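Local atomic coordinates of transferrin binding protein B (Actinobacillus suis, PDB entry 3PQU), a protein that probably binds the host's transferrin at the bacterial outer membrane, as a lipoprotein receptor taking part in iron acquisition. Residues A542-G547 and G563-I568. Numbering follows the deposited sequence.
Sequences AGELGG and GAKRQI
CG of K565 stands anti to its backbone N (chi1 -161°) and CG of E544 anti to its carbonyl carbon (chi1 -57°), which aims the two chains at each other; they share a face because they are a non-hydrogen-bonded pair on neighbouring antiparallel strands of the barrel. K565 then runs extended until a last turn at chi4 swings its ammonium back, leaving NZ 3.6 Å from OE2 of E544, a long salt bridge. The stronger partners of both ends lie in the loop 396-399: NZ donates to the carbonyl of N396, and the carboxylate accepts from the backbone N-H groups of E398 and Y399. Long charged chains suit this place, since they reach from the sheet to that loop.

R566 lies along the turn that precedes strand 544-547. Its guanidinium rests flat against G543, whose CA sits 3.5 Å from CZ, over the centre of the plane; with no side chain, glycine allows this closeness. NH1 also donates to the carbonyl of T541, and NH2 forms a salt bridge with E24.

Between the two strands the backbones pair. R566 N donates to G543 O (2.9 Å), while L545 and A564 form a hydrogen-bonded pair, L545 N to A564 O at 3.0 Å and A564 N to L545 O at 2.8 Å. On their face, apolar L545 packs against F469, V471 and F537, and small A564 lies beside T467. G546 and G563 are a non-hydrogen-bonded pair; lacking side chains, they let their CA atoms come within 4.0 Å. Together the strands form the C-terminal hairpin of the C-lobe beta barrel, where strand 557-568 also pairs with 436-448.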
loop_
_atom_site.group_PDB
_atom_site.type_symbol
_atom_site.label_atom_id
_atom_site.label_comp_id
_atom_site.label_asym_id
_atom_site.label_seq_id
_atom_site.Cartn_x
_atom_site.Cartn_y
_atom_site.Cartn_z
ATOM N N ALA A 542 13.052 -19.233 6.993
ATOM C CA ALA A 542 12.616 -20.050 5.865
ATOM C C ALA A 542 11.866 -21.307 6.291
ATOM O O ALA A 542 11.850 -22.290 5.567
ATOM C CB ALA A 542 13.811 -20.411 4.964
ATOM N N GLY A 543 11.228 -21.265 7.455
ATOM C CA GLY A 543 10.474 -22.403 7.955
ATOM C C GLY A 543 9.193 -22.722 7.198
ATOM O O GLY A 543 8.524 -23.713 7.495
ATOM N N GLU A 544 8.846 -21.874 6.235
ATOM C CA GLU A 544 7.693 -22.096 5.369
ATOM C C GLU A 544 8.059 -21.777 3.925
ATOM O O GLU A 544 8.827 -20.852 3.663
ATOM C CB GLU A 544 6.512 -21.220 5.807
ATOM C CG GLU A 544 6.096 -21.429 7.255
ATOM C CD GLU A 544 5.098 -20.390 7.762
ATOM O OE1 GLU A 544 4.652 -19.527 6.974
ATOM O OE2 GLU A 544 4.754 -20.440 8.962
ATOM N N LEU A 545 7.522 -22.546 2.989
ATOM C CA LEU A 545 7.704 -22.231 1.583
ATOM C C LEU A 545 6.356 -22.297 0.885
ATOM O O LEU A 545 5.415 -22.931 1.377
ATOM C CB LEU A 545 8.712 -23.182 0.933
ATOM C CG LEU A 545 8.273 -24.616 0.633
ATOM C CD1 LEU A 545 7.549 -24.670 -0.696
ATOM C CD2 LEU A 545 9.481 -25.520 0.599
ATOM N N GLY A 546 6.265 -21.632 -0.256
ATOM C CA GLY A 546 5.040 -21.604 -1.026
ATOM C C GLY A 546 5.361 -21.184 -2.436
ATOM O O GLY A 546 6.425 -20.635 -2.691
ATOM N N GLY A 547 4.446 -21.444 -3.360
ATOM C CA GLY A 547 4.680 -21.103 -4.746
ATOM C C GLY A 547 3.442 -21.289 -5.586
ATOM O O GLY A 547 2.398 -21.724 -5.093
ATOM N N GLY A 563 1.584 -24.478 -0.417
ATOM C CA GLY A 563 2.370 -24.050 0.729
ATOM C C GLY A 563 2.811 -25.248 1.554
ATOM O O GLY A 563 2.198 -26.308 1.475
ATOM N N ALA A 564 3.879 -25.091 2.332
ATOM C CA ALA A 564 4.349 -26.168 3.197
ATOM C C ALA A 564 5.242 -25.698 4.346
ATOM O O ALA A 564 5.909 -24.659 4.270
ATOM C CB ALA A 564 5.045 -27.272 2.384
ATOM N N LYS A 565 5.249 -26.492 5.411
ATOM C CA LYS A 565 5.995 -26.174 6.620
ATOM C C LYS A 565 7.157 -27.146 6.836
ATOM O O LYS A 565 7.037 -28.348 6.575
ATOM C CB LYS A 565 5.066 -26.209 7.833
ATOM C CG LYS A 565 5.610 -25.467 9.036
ATOM C CD LYS A 565 4.725 -25.649 10.251
ATOM C CE LYS A 565 5.186 -24.757 11.397
ATOM N NZ LYS A 565 5.027 -23.301 11.090
ATOM N N ARG A 566 8.275 -26.618 7.325
ATOM C CA ARG A 566 9.469 -27.421 7.567
ATOM C C ARG A 566 9.243 -28.401 8.722
ATOM O O ARG A 566 8.574 -28.072 9.694
ATOM C CB ARG A 566 10.657 -26.508 7.870
ATOM C CG ARG A 566 11.986 -27.230 7.944
ATOM C CD ARG A 566 13.132 -26.236 7.903
ATOM N NE ARG A 566 13.014 -25.239 8.963
ATOM C CZ ARG A 566 13.475 -23.995 8.873
ATOM N NH1 ARG A 566 14.077 -23.587 7.762
ATOM N NH2 ARG A 566 13.335 -23.159 9.894
ATOM N N GLN A 567 9.813 -29.597 8.632
ATOM C CA GLN A 567 9.597 -30.611 9.665
ATOM C C GLN A 567 10.824 -30.811 10.548
ATOM O O GLN A 567 11.925 -30.374 10.205
ATOM C CB GLN A 567 9.223 -31.942 9.014
ATOM C CG GLN A 567 8.113 -31.830 7.991
ATOM C CD GLN A 567 6.784 -31.458 8.625
ATOM O OE1 GLN A 567 6.179 -32.264 9.332
ATOM N NE2 GLN A 567 6.326 -30.233 8.373
ATOM N N ILE A 568 10.627 -31.468 11.686
ATOM C CA ILE A 568 11.735 -31.869 12.546
ATOM C C ILE A 568 11.724 -33.371 12.758
ATOM O O ILE A 568 10.767 -34.058 12.386
ATOM C CB ILE A 568 11.676 -31.215 13.944
ATOM C CG1 ILE A 568 10.504 -31.784 14.748
ATOM C CG2 ILE A 568 11.613 -29.698 13.837
ATOM C CD1 ILE A 568 10.489 -31.348 16.196
HETATM O O HOH W 1 8.428 -23.183 10.782
#